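Local coordinates for protein aminoacyl-histidine dipeptidase (Vibrio alginolyticus, PDB 3MRU) that probably hydrolyses dipeptides, with a preference for hydrophobic ones including prolyl amino acids, as a zinc-dependent metallodipeptidase of the M20C family, at residues Met192-Arg198 with Glu358-Val364; Gly214-Ser220 with Arg259-Arg264; Gly229-Lys233 with Asn351-Ile355; Leu234-Phe238 with Leu283-Tyr287; Asp247-Val251 with Val315-Gln321. All coordinates share one frame; numbering follows the deposited sequence.

Interaction 1: residues Met192-Arg198 with Glu358-Val364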
# COMPACT_ATOMS: atom_id res chain seq x y z
N MET A 192 8.84 19.43 -1.99
CA MET A 192 9.56 20.63 -1.65
C MET A 192 10.32 21.13 -2.86
O MET A 192 11.18 20.42 -3.41
CB MET A 192 10.52 20.36 -0.52
CG MET A 192 10.89 21.60 0.22
SD MET A 192 11.97 21.21 1.58
CE MET A 192 10.83 20.63 2.84
N THR A 193 10.02 22.35 -3.28
CA THR A 193 10.55 22.87 -4.52
C THR A 193 11.34 24.12 -4.24
O THR A 193 10.98 24.90 -3.36
CB THR A 193 9.43 23.22 -5.53
OG1 THR A 193 8.17 22.69 -5.07
CG2 THR A 193 9.77 22.67 -6.92
N PHE A 194 12.41 24.29 -5.01
CA PHE A 194 13.36 25.38 -4.83
C PHE A 194 13.46 26.23 -6.09
O PHE A 194 13.57 25.69 -7.20
CB PHE A 194 14.75 24.84 -4.44
CG PHE A 194 14.79 24.22 -3.08
CD1 PHE A 194 14.41 22.89 -2.90
CD2 PHE A 194 15.19 24.96 -1.99
CE1 PHE A 194 14.41 22.32 -1.66
CE2 PHE A 194 15.21 24.39 -0.73
CZ PHE A 194 14.81 23.08 -0.57
N ASP A 195 13.41 27.54 -5.93
CA ASP A 195 13.54 28.39 -7.09
C ASP A 195 14.96 28.94 -7.22
O ASP A 195 15.28 30.03 -6.69
CB ASP A 195 12.45 29.45 -7.13
CG ASP A 195 11.22 28.98 -7.90
OD1 ASP A 195 11.39 28.39 -9.00
OD2 ASP A 195 10.09 29.19 -7.40
N ILE A 196 15.78 28.18 -7.95
CA ILE A 196 17.21 28.45 -8.04
C ILE A 196 17.65 29.15 -9.31
O ILE A 196 17.06 28.97 -10.39
CB ILE A 196 18.10 27.18 -7.85
CG1 ILE A 196 17.96 26.20 -9.02
CG2 ILE A 196 17.79 26.49 -6.53
CD1 ILE A 196 19.06 25.14 -9.11
N THR A 197 18.70 29.96 -9.13
CA THR A 197 19.42 30.64 -10.20
C THR A 197 20.90 30.19 -10.24
O THR A 197 21.46 29.75 -9.22
CB THR A 197 19.34 32.17 -10.04
OG1 THR A 197 19.88 32.54 -8.76
CG2 THR A 197 17.89 32.63 -10.15
N ARG A 198 21.53 30.32 -11.40
CA ARG A 198 22.85 29.76 -11.61
C ARG A 198 23.92 30.74 -12.03
O ARG A 198 23.70 31.60 -12.88
CB ARG A 198 22.76 28.65 -12.64
CG ARG A 198 22.14 27.43 -12.09
CD ARG A 198 21.98 26.44 -13.17
NE ARG A 198 22.21 25.11 -12.64
CZ ARG A 198 21.25 24.26 -12.32
NH1 ARG A 198 21.57 23.07 -11.85
NH2 ARG A 198 19.97 24.61 -12.47
N GLU A 358 16.81 20.70 -12.31
CA GLU A 358 16.75 21.11 -13.71
C GLU A 358 17.28 22.53 -13.72
O GLU A 358 17.76 22.99 -12.68
CB GLU A 358 15.30 21.06 -14.23
CG GLU A 358 14.31 21.70 -13.26
CD GLU A 358 13.05 22.19 -13.96
OE1 GLU A 358 11.95 21.63 -13.67
OE2 GLU A 358 13.16 23.13 -14.80
N GLU A 359 17.24 23.24 -14.86
CA GLU A 359 17.64 24.66 -14.80
C GLU A 359 16.57 25.47 -14.08
O GLU A 359 15.41 25.50 -14.52
CB GLU A 359 18.02 25.27 -16.16
CG GLU A 359 18.95 26.52 -15.97
CD GLU A 359 18.94 27.56 -17.12
OE1 GLU A 359 18.97 27.17 -18.32
OE2 GLU A 359 18.92 28.79 -16.82
N ASN A 360 16.96 26.09 -12.97
CA ASN A 360 16.08 26.98 -12.17
C ASN A 360 15.13 26.34 -11.16
O ASN A 360 14.40 27.05 -10.46
CB ASN A 360 15.29 27.95 -13.07
CG ASN A 360 16.20 28.84 -13.89
OD1 ASN A 360 16.89 29.71 -13.35
ND2 ASN A 360 16.22 28.62 -15.21
N LYS A 361 15.15 25.01 -11.07
CA LYS A 361 14.26 24.29 -10.17
C LYS A 361 14.90 23.01 -9.66
O LYS A 361 15.37 22.16 -10.43
CB LYS A 361 12.96 23.95 -10.91
CG LYS A 361 11.72 23.72 -10.07
CD LYS A 361 10.62 23.21 -11.02
CE LYS A 361 9.28 23.03 -10.35
NZ LYS A 361 8.71 24.36 -9.95
N VAL A 362 14.94 22.90 -8.34
CA VAL A 362 15.26 21.67 -7.64
C VAL A 362 14.02 21.25 -6.90
O VAL A 362 13.39 22.05 -6.21
CB VAL A 362 16.35 21.88 -6.61
CG1 VAL A 362 16.87 20.55 -6.12
CG2 VAL A 362 17.47 22.66 -7.21
N THR A 363 13.67 19.99 -7.05
CA THR A 363 12.43 19.48 -6.50
C THR A 363 12.64 18.18 -5.74
O THR A 363 13.18 17.20 -6.27
CB THR A 363 11.33 19.39 -7.59
OG1 THR A 363 10.37 18.38 -7.23
CG2 THR A 363 11.95 19.12 -9.00
N VAL A 364 12.23 18.21 -4.48
CA VAL A 364 12.45 17.13 -3.54
C VAL A 364 11.10 16.50 -3.25
O VAL A 364 10.22 17.15 -2.72
CB VAL A 364 13.09 17.65 -2.21
CG1 VAL A 364 13.46 16.50 -1.28
CG2 VAL A 364 14.34 18.53 -2.49
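Segments 192-198 and 358-364 pair as adjacent antiparallel strands, their axes 4.6 Å apart and their N-to-C directions at 167°. M192 and V364 form a hydrogen-bonded pair, with M192 N bonded to V364 O and V364 N to M192 O, the latter at 2.7 Å. F194 N gives the next bond to V362 O (2.7 Å), but the return bond from V362 N to F194 O is weak. Farther on, I196 N bonds to N360 O at 3.1 Å, approaching from well above the carbonyl plane.

On the face carrying F194, V362 and V364, the phenyl ring turns its edge to V364, CE1 lying 3.9 Å from CG2. I196 extends this apolar row by laying CD1 against V362 CG2 at 3.5 Å. The other face carries the T193 methyl CG2, packed 3.5 Å from K361 CE. R198 reaches back to the turn: bent at chi3 (144°), its chain places NH2 2.7 Å from E358 O, while NE is held by Q314 O.

Backbone bonds of T193 to Q393 and of T363 to T356 put both strands inside the sheet, between strands 393-400 and 346-358. Helix 318-330 packs against the apolar face, where F324 meets F194 edge-to-face and also touches V362.

Interaction 2: residues Gly214-Ser220 with Arg259-Arg264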
# COMPACT_ATOMS: atom_id res chain seq x y z
N GLY A 214 23.90 0.68 -5.29
CA GLY A 214 23.99 -0.69 -4.80
C GLY A 214 23.25 -0.83 -3.49
O GLY A 214 23.26 -1.90 -2.89
N LEU A 215 22.63 0.25 -3.02
CA LEU A 215 21.75 0.15 -1.87
C LEU A 215 20.58 -0.80 -2.16
O LEU A 215 20.03 -0.79 -3.25
CB LEU A 215 21.24 1.53 -1.46
CG LEU A 215 22.15 2.46 -0.64
CD1 LEU A 215 22.77 1.76 0.58
CD2 LEU A 215 23.24 3.11 -1.51
N LYS A 216 20.24 -1.62 -1.17
CA LYS A 216 19.22 -2.65 -1.32
C LYS A 216 17.84 -2.07 -1.65
O LYS A 216 16.94 -2.81 -2.11
CB LYS A 216 19.12 -3.51 -0.05
CG LYS A 216 19.81 -4.88 -0.14
CD LYS A 216 19.98 -5.52 1.25
CE LYS A 216 20.58 -6.93 1.17
NZ LYS A 216 21.96 -6.92 0.58
N GLY A 217 17.68 -0.77 -1.43
CA GLY A 217 16.40 -0.11 -1.64
C GLY A 217 15.26 -0.86 -0.96
O GLY A 217 15.44 -1.58 0.04
N GLY A 218 14.06 -0.69 -1.52
CA GLY A 218 12.87 -1.27 -0.94
C GLY A 218 11.66 -0.38 -1.13
O GLY A 218 11.73 0.67 -1.77
N HIS A 219 10.56 -0.82 -0.56
CA HIS A 219 9.32 -0.12 -0.68
C HIS A 219 9.13 0.75 0.56
O HIS A 219 9.09 0.24 1.69
CB HIS A 219 8.25 -1.18 -0.80
CG HIS A 219 6.86 -0.69 -0.56
ND1 HIS A 219 6.23 -0.87 0.65
CD2 HIS A 219 5.97 -0.09 -1.37
CE1 HIS A 219 5.01 -0.37 0.57
NE2 HIS A 219 4.83 0.10 -0.65
N SER A 220 8.99 2.05 0.36
CA SER A 220 8.86 3.03 1.44
C SER A 220 7.92 2.62 2.58
O SER A 220 8.03 3.11 3.69
CB SER A 220 8.43 4.40 0.90
OG SER A 220 7.03 4.60 0.98
N ARG A 259 8.53 8.20 -5.09
CA ARG A 259 8.33 8.29 -3.64
C ARG A 259 8.06 6.91 -3.01
O ARG A 259 8.41 6.66 -1.86
CB ARG A 259 7.16 9.24 -3.34
CG ARG A 259 6.89 10.25 -4.44
CD ARG A 259 5.49 10.83 -4.32
NE ARG A 259 5.51 12.29 -4.24
CZ ARG A 259 5.09 13.10 -5.20
NH1 ARG A 259 4.62 12.60 -6.33
NH2 ARG A 259 5.15 14.41 -5.04
N ASN A 260 7.42 6.05 -3.78
CA ASN A 260 7.01 4.72 -3.38
C ASN A 260 8.11 3.83 -2.87
O ASN A 260 7.84 2.86 -2.18
CB ASN A 260 6.39 4.05 -4.60
CG ASN A 260 5.25 3.14 -4.24
OD1 ASN A 260 4.99 2.15 -4.93
ND2 ASN A 260 4.54 3.47 -3.16
N ALA A 261 9.35 4.14 -3.25
CA ALA A 261 10.50 3.25 -3.03
C ALA A 261 11.71 3.94 -2.45
O ALA A 261 12.16 4.98 -2.95
CB ALA A 261 10.90 2.58 -4.33
N ILE A 262 12.26 3.32 -1.42
CA ILE A 262 13.49 3.80 -0.76
C ILE A 262 14.61 3.93 -1.79
O ILE A 262 14.98 2.94 -2.42
CB ILE A 262 13.93 2.81 0.33
CG1 ILE A 262 12.75 2.43 1.22
CG2 ILE A 262 14.98 3.44 1.17
CD1 ILE A 262 12.96 1.17 2.07
N PRO A 263 15.16 5.15 -1.97
CA PRO A 263 15.99 5.38 -3.15
C PRO A 263 17.31 4.66 -2.99
O PRO A 263 17.97 4.79 -1.97
CB PRO A 263 16.18 6.90 -3.16
CG PRO A 263 16.06 7.30 -1.76
CD PRO A 263 15.09 6.34 -1.11
N ARG A 264 17.68 3.87 -3.99
CA ARG A 264 18.89 3.07 -3.89
C ARG A 264 20.07 3.68 -4.62
O ARG A 264 21.22 3.41 -4.27
CB ARG A 264 18.63 1.67 -4.41
CG ARG A 264 18.51 1.60 -5.90
CD ARG A 264 18.33 0.18 -6.33
NE ARG A 264 17.23 -0.47 -5.62
CZ ARG A 264 17.02 -1.78 -5.65
NH1 ARG A 264 16.00 -2.31 -4.98
NH2 ARG A 264 17.84 -2.57 -6.34
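L215 lies beside R264 where a loop leads into a short, weakly bonded antiparallel pairing, 218-219 with 261-262, inside the M20 dimerisation region. Its CB and CD2 both lie near R264 O. The carbonyl oxygens of L215 and of K216 both sit over one face of the R264 guanidinium. K216 O is 3.1 Å from NH1 of R264, but the angle is too poor for a hydrogen bond, so this is a face-on polar approach. The placement follows from R264's chi1 of 73°, which sets CG between backbone N and carbonyl carbon, and from the bend at chi3 that folds the chain over the loop.

G217, with a positive phi of 49°, brings its CA 3.5 Å from I262 O. G218 then supplies the acceptor of the pairing: I262 N bonds to G218 O at 2.7 Å, bent to 132° at the hydrogen. The I262 side chain packs over the G218 backbone, its CD1 3.9 Å from G218 CA.

H219 faces A261 as a non-hydrogen-bonded pair with CA atoms 4.3 Å apart. Its ring brings CD2 close to N260 O, while ND1 is bonded to C222 N; the side chain stays about 14 Å from a bound zinc ion. At S220 the OG is held by R369 NE, the amide N bonds to N260 O at 2.9 Å, and CB packs 3.6 Å from R259 O.

Interaction 3: residues Gly229-Lys233 with Asn351-Ile355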
# COMPACT_ATOMS: atom_id res chain seq x y z
N GLY A 229 19.47 2.10 3.74
CA GLY A 229 19.96 3.45 3.57
C GLY A 229 19.16 4.20 2.54
O GLY A 229 18.50 3.59 1.71
N ASN A 230 19.21 5.53 2.59
CA ASN A 230 18.47 6.36 1.65
C ASN A 230 19.54 7.12 0.88
O ASN A 230 20.17 8.06 1.39
CB ASN A 230 17.49 7.26 2.42
CG ASN A 230 16.73 8.24 1.54
OD1 ASN A 230 15.51 8.23 1.51
ND2 ASN A 230 17.46 9.12 0.85
N ALA A 231 19.75 6.69 -0.35
CA ALA A 231 20.77 7.25 -1.25
C ALA A 231 20.80 8.80 -1.26
O ALA A 231 21.88 9.41 -1.20
CB ALA A 231 20.56 6.70 -2.66
N ASN A 232 19.61 9.41 -1.33
CA ASN A 232 19.44 10.86 -1.38
C ASN A 232 20.09 11.49 -0.21
O ASN A 232 20.83 12.46 -0.34
CB ASN A 232 17.97 11.24 -1.35
CG ASN A 232 17.30 11.12 -2.70
OD1 ASN A 232 17.90 11.45 -3.73
ND2 ASN A 232 16.05 10.67 -2.72
N LYS A 233 19.82 10.92 0.95
CA LYS A 233 20.23 11.53 2.21
C LYS A 233 21.71 11.35 2.47
O LYS A 233 22.38 12.24 2.98
CB LYS A 233 19.36 11.04 3.38
CG LYS A 233 17.95 11.54 3.28
CD LYS A 233 17.49 12.19 4.57
CE LYS A 233 18.27 13.47 4.92
NZ LYS A 233 17.89 13.99 6.28
N ASN A 351 9.71 9.04 3.60
CA ASN A 351 10.78 8.63 2.74
C ASN A 351 11.04 9.78 1.79
O ASN A 351 10.16 10.12 1.02
CB ASN A 351 10.36 7.38 1.98
CG ASN A 351 11.36 6.95 0.89
OD1 ASN A 351 11.06 6.10 0.07
ND2 ASN A 351 12.56 7.55 0.89
N VAL A 352 12.21 10.40 1.88
CA VAL A 352 12.66 11.33 0.85
C VAL A 352 13.16 10.47 -0.31
O VAL A 352 14.35 10.09 -0.37
CB VAL A 352 13.77 12.28 1.37
CG1 VAL A 352 14.45 12.99 0.20
CG2 VAL A 352 13.17 13.29 2.35
N GLY A 353 12.22 10.18 -1.21
CA GLY A 353 12.41 9.19 -2.27
C GLY A 353 12.96 9.66 -3.62
O GLY A 353 13.64 8.89 -4.29
N VAL A 354 12.67 10.90 -4.02
CA VAL A 354 13.06 11.38 -5.36
C VAL A 354 13.61 12.82 -5.33
O VAL A 354 12.98 13.74 -4.80
CB VAL A 354 11.88 11.32 -6.40
CG1 VAL A 354 12.41 11.48 -7.79
CG2 VAL A 354 11.13 10.04 -6.30
N ILE A 355 14.78 13.01 -5.92
CA ILE A 355 15.27 14.36 -6.11
C ILE A 355 15.69 14.53 -7.55
O ILE A 355 16.37 13.67 -8.11
CB ILE A 355 16.42 14.70 -5.13
CG1 ILE A 355 15.91 14.58 -3.70
CG2 ILE A 355 16.98 16.11 -5.43
CD1 ILE A 355 17.00 14.58 -2.63
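N232 lays its amide alongside the I355 side chain, the two running past each other in opposite directions, with I355 CD1 3.5 Å from N232 CG. This is helix-on-sheet packing: the first turn of helix 231-242, with N230 at the N-cap position, rests on strand 346-358. The backbones stand apart, the nearest CA atoms, those of N232 and V352, being 7.2 Å from each other, so side chains bridge the gap.

Strand geometry explains which residues face the helix. G353 and V354 both lie opposite L365 in a classic beta bulge. Residues three apart on a regular strand would point to opposite sides, but here V352 and I355 both direct their CB atoms at the helix. On the adjacent strand 361-370, V364 packs beside both. N351, at the start of the segment, packs on S220 and P263.

The N232 amide also makes a hydrogen bond to the strand. With chi1 at -81°, CG lies beside the backbone N, and the amide extends to the strand between V352 and I355. Its reach leaves V352 CG1 4.1 Å from ND2. The bond from N232 ND2 to V352 O measures 3.0 Å and is nearly straight (167° at the hydrogen); the oxygen lies in the amide plane, whereas ND2 stands 45° above the carbonyl plane.

Interaction 4: residues Leu234-Phe238 with Leu283-Tyr287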
# COMPACT_ATOMS: atom_id res chain seq x y z
N LEU A 234 22.24 10.20 2.09
CA LEU A 234 23.65 9.96 2.30
C LEU A 234 24.52 10.95 1.51
O LEU A 234 25.46 11.53 2.05
CB LEU A 234 23.97 8.50 1.98
CG LEU A 234 23.16 7.55 2.89
CD1 LEU A 234 23.35 6.08 2.53
CD2 LEU A 234 23.44 7.77 4.39
N ILE A 235 24.17 11.20 0.26
CA ILE A 235 24.89 12.19 -0.53
C ILE A 235 24.65 13.61 -0.04
O ILE A 235 25.43 14.50 -0.32
CB ILE A 235 24.53 12.09 -2.01
CG1 ILE A 235 24.70 10.65 -2.49
CG2 ILE A 235 25.42 13.03 -2.83
CD1 ILE A 235 26.12 10.03 -2.39
N GLY A 236 23.56 13.84 0.67
CA GLY A 236 23.31 15.15 1.21
C GLY A 236 24.19 15.33 2.42
O GLY A 236 24.80 16.37 2.60
N ARG A 237 24.26 14.27 3.23
CA ARG A 237 24.99 14.28 4.49
C ARG A 237 26.44 14.61 4.21
O ARG A 237 27.09 15.32 4.99
CB ARG A 237 24.91 12.91 5.15
CG ARG A 237 25.02 12.92 6.66
CD ARG A 237 25.70 11.61 7.15
NE ARG A 237 24.85 10.40 7.08
CZ ARG A 237 25.20 9.20 7.55
NH1 ARG A 237 26.38 9.01 8.16
NH2 ARG A 237 24.36 8.18 7.43
N PHE A 238 26.92 14.10 3.08
CA PHE A 238 28.29 14.34 2.66
C PHE A 238 28.54 15.80 2.33
O PHE A 238 29.47 16.42 2.87
CB PHE A 238 28.68 13.45 1.49
CG PHE A 238 30.09 13.68 1.01
CD1 PHE A 238 31.18 13.38 1.83
CD2 PHE A 238 30.33 14.20 -0.27
CE1 PHE A 238 32.49 13.59 1.39
CE2 PHE A 238 31.63 14.41 -0.72
CZ PHE A 238 32.72 14.11 0.11
N LEU A 283 38.49 12.16 0.74
CA LEU A 283 37.37 12.41 1.66
C LEU A 283 36.15 11.55 1.31
O LEU A 283 35.45 11.06 2.20
CB LEU A 283 37.01 13.91 1.69
CG LEU A 283 37.59 14.76 2.83
CD1 LEU A 283 37.27 16.26 2.68
CD2 LEU A 283 37.13 14.27 4.21
N PHE A 284 35.94 11.36 0.01
CA PHE A 284 34.76 10.68 -0.48
C PHE A 284 34.90 9.19 -0.34
O PHE A 284 33.92 8.48 -0.08
CB PHE A 284 34.50 11.04 -1.93
CG PHE A 284 33.22 10.49 -2.45
CD1 PHE A 284 32.00 11.05 -2.05
CD2 PHE A 284 33.21 9.41 -3.32
CE1 PHE A 284 30.80 10.55 -2.53
CE2 PHE A 284 32.02 8.89 -3.80
CZ PHE A 284 30.81 9.46 -3.41
N ASN A 285 36.14 8.72 -0.54
CA ASN A 285 36.52 7.33 -0.29
C ASN A 285 36.52 7.00 1.18
O ASN A 285 36.05 5.92 1.60
CB ASN A 285 37.92 7.03 -0.81
CG ASN A 285 37.89 6.46 -2.19
OD1 ASN A 285 36.97 5.70 -2.54
ND2 ASN A 285 38.88 6.81 -3.00
N TYR A 286 37.05 7.94 1.96
CA TYR A 286 36.92 7.88 3.39
C TYR A 286 35.43 7.73 3.68
O TYR A 286 34.98 6.65 4.10
CB TYR A 286 37.48 9.14 4.03
CG TYR A 286 37.72 8.94 5.49
CD1 TYR A 286 37.78 7.64 6.00
CD2 TYR A 286 37.88 10.02 6.37
CE1 TYR A 286 37.98 7.40 7.34
CE2 TYR A 286 38.09 9.79 7.74
CZ TYR A 286 38.14 8.46 8.21
OH TYR A 286 38.35 8.13 9.52
N TYR A 287 34.67 8.79 3.39
CA TYR A 287 33.24 8.82 3.61
C TYR A 287 32.56 7.52 3.24
O TYR A 287 31.81 6.98 4.03
CB TYR A 287 32.57 10.00 2.89
CG TYR A 287 31.07 10.07 3.12
CD1 TYR A 287 30.17 9.87 2.08
CD2 TYR A 287 30.55 10.31 4.40
CE1 TYR A 287 28.80 9.92 2.29
CE2 TYR A 287 29.18 10.36 4.62
CZ TYR A 287 28.32 10.16 3.56
OH TYR A 287 26.97 10.21 3.77
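F238, F284 and Y287 form an aromatic cluster between two helical segments whose axes approach to 11.8 Å and cross at 132°. F238 is its centre. F284 meets it as a T-shaped pair, presenting the edge to the face of F238 with centroids 5.3 Å apart and planes at 73°; F284 CD1 lies 3.6 Å from F238 CE2, toward the rim of the ring.

Y287 meets F238 differently. Their rings are inclined at 33° and make neither a stack nor an edge-to-face pair. F238 CB stands over the tyrosine face as a CH-pi contact, 4.0 Å from the ring centroid, and F238 CD1 is 3.6 Å from Y287 CG. Both residues hold CG anti to their own backbone N, a torsion that sends each ring across the gap toward the other helix.

Polar contacts gather at the tyrosine hydroxyl. Y287 OH gives a weak hydrogen bond to L234 O at 2.6 Å. That oxygen already accepts F238 N within the helix, so it has two donors. The same hydroxyl lies over one face of the R237 guanidinium, whose plane is almost perpendicular to the tyrosine ring; NH1 of R237 has its salt bridge with E294.

F238 and F284 both also touch L210 on strand 205-213. Two helices covering one face of an antiparallel sheet are characteristic of the M20 dimerisation domain.

Interaction 5: residues Asp247-Val251 with Val315-Gln321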
# COMPACT_ATOMS: atom_id res chain seq x y z
N ASP A 247 35.09 23.75 -0.61
CA ASP A 247 34.77 24.82 -1.58
C ASP A 247 34.23 24.34 -2.95
O ASP A 247 34.44 24.99 -3.98
CB ASP A 247 35.95 25.79 -1.74
CG ASP A 247 35.51 27.25 -1.93
OD1 ASP A 247 34.51 27.48 -2.65
OD2 ASP A 247 36.16 28.16 -1.37
N LEU A 248 33.51 23.21 -2.94
CA LEU A 248 32.88 22.70 -4.15
C LEU A 248 31.47 23.23 -4.40
O LEU A 248 30.72 23.51 -3.48
CB LEU A 248 32.88 21.17 -4.19
CG LEU A 248 32.45 20.35 -2.99
CD1 LEU A 248 30.97 20.48 -2.80
CD2 LEU A 248 32.81 18.92 -3.30
N ARG A 249 31.16 23.35 -5.69
CA ARG A 249 29.96 24.01 -6.17
C ARG A 249 29.11 22.98 -6.87
O ARG A 249 29.61 22.02 -7.46
CB ARG A 249 30.36 25.08 -7.15
CG ARG A 249 31.44 26.00 -6.63
CD ARG A 249 30.85 27.09 -5.73
NE ARG A 249 29.72 27.80 -6.36
CZ ARG A 249 29.83 28.66 -7.38
NH1 ARG A 249 31.02 28.93 -7.91
NH2 ARG A 249 28.75 29.24 -7.89
N LEU A 250 27.81 23.19 -6.81
CA LEU A 250 26.85 22.17 -7.16
C LEU A 250 26.16 22.41 -8.49
O LEU A 250 25.59 23.47 -8.73
CB LEU A 250 25.80 22.13 -6.06
CG LEU A 250 24.54 21.28 -6.12
CD1 LEU A 250 24.86 19.84 -5.87
CD2 LEU A 250 23.61 21.80 -5.05
N VAL A 251 26.23 21.42 -9.37
CA VAL A 251 25.50 21.52 -10.63
C VAL A 251 24.23 20.65 -10.73
O VAL A 251 23.17 21.12 -11.13
CB VAL A 251 26.45 21.34 -11.90
CG1 VAL A 251 27.75 20.62 -11.56
CG2 VAL A 251 25.74 20.68 -13.08
N VAL A 315 26.64 26.53 -12.35
CA VAL A 315 26.54 26.03 -10.98
C VAL A 315 25.41 26.77 -10.22
O VAL A 315 25.07 27.89 -10.57
CB VAL A 315 27.91 26.18 -10.28
CG1 VAL A 315 27.76 26.27 -8.78
CG2 VAL A 315 28.81 25.02 -10.65
N PHE A 316 24.82 26.12 -9.21
CA PHE A 316 23.89 26.77 -8.28
C PHE A 316 24.53 28.00 -7.72
O PHE A 316 25.69 27.95 -7.31
CB PHE A 316 23.68 25.88 -7.07
CG PHE A 316 22.67 24.81 -7.25
CD1 PHE A 316 22.73 23.95 -8.34
CD2 PHE A 316 21.69 24.62 -6.30
CE1 PHE A 316 21.82 22.94 -8.48
CE2 PHE A 316 20.77 23.62 -6.44
CZ PHE A 316 20.84 22.77 -7.53
N ALA A 317 23.78 29.08 -7.63
CA ALA A 317 24.23 30.20 -6.82
C ALA A 317 24.57 29.68 -5.42
O ALA A 317 24.10 28.62 -5.01
CB ALA A 317 23.15 31.26 -6.74
N ILE A 318 25.40 30.42 -4.69
CA ILE A 318 25.80 30.00 -3.34
C ILE A 318 24.60 29.86 -2.40
O ILE A 318 24.39 28.78 -1.82
CB ILE A 318 26.94 30.89 -2.71
CG1 ILE A 318 27.82 30.06 -1.78
CG2 ILE A 318 26.39 32.14 -1.99
CD1 ILE A 318 27.34 28.67 -1.33
N ALA A 319 23.81 30.93 -2.29
CA ALA A 319 22.69 31.01 -1.35
C ALA A 319 21.65 29.93 -1.62
O ALA A 319 20.99 29.47 -0.70
CB ALA A 319 22.04 32.38 -1.39
N ASP A 320 21.53 29.52 -2.88
CA ASP A 320 20.65 28.42 -3.25
C ASP A 320 21.25 27.06 -2.89
O ASP A 320 20.55 26.17 -2.38
CB ASP A 320 20.31 28.47 -4.75
CG ASP A 320 19.37 29.63 -5.11
OD1 ASP A 320 18.58 30.07 -4.23
OD2 ASP A 320 19.43 30.08 -6.29
N GLN A 321 22.54 26.89 -3.17
CA GLN A 321 23.28 25.69 -2.79
C GLN A 321 23.19 25.51 -1.29
O GLN A 321 22.87 24.43 -0.79
CB GLN A 321 24.74 25.83 -3.19
CG GLN A 321 25.57 24.64 -2.86
CD GLN A 321 26.80 24.54 -3.72
OE1 GLN A 321 27.79 23.93 -3.32
NE2 GLN A 321 26.75 25.13 -4.91
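L250 and F316 carry the apolar part of this contact. The leucine methyl CD2 sits above the centre of the phenyl ring, 3.6 Å from the centroid and 10° off its normal, a CH-pi arrangement. With CG of L250 anti to the backbone N (chi1 173°), the branch is swung over that face. V251 O comes instead to the ring's edge, 3.5 Å from F316 CE1. L250 CB also packs against Q321 CD at 3.5 Å.

Backbone bonding is confined to one link, F316 N to L250 O, 2.8 Å long and nearly along the C=O axis. It joins the start of strand 249-255 to the two-residue strand 315-316. The two strands have separate sheet partners: R249 and V251 bond to A271 and T269 of strand 266-273, whereas V315 bonds to D199 of strand 181-199, so the contact joins two parts of the large mixed sheet beside helix 318-330, whose N-cap position A317 holds.

R249 folds against the same corner: bends at chi2 (-82°) and chi3 bring its guanidinium over V315, with CG1 of that valine at one face. From the edge, R249 NH2 makes a weak hydrogen bond to F316 O at 3.4 Å.

From the N terminus, 192-198 comes first, and its pairing with 358-364 in interaction 1 closes the outermost loop, within which the other four contacts nest. Interaction 2 closes a short loop from 214-220 to 259-264 and crosses interactions 3, 4 and 5. Interaction 3, from 229-233 to 351-355, encloses interactions 4 and 5, which cross each other. Helix 231-242 serves interactions 3 and 4 in succession, tying the sheet to helix 277-295. The large sheet links interactions 1, 3 and 5: strands 361-370 and 346-358 are neighbours in it, and T197 meets A317. P263 O and A231 N join interactions 2 and 3, whose centres are about 8 Å apart.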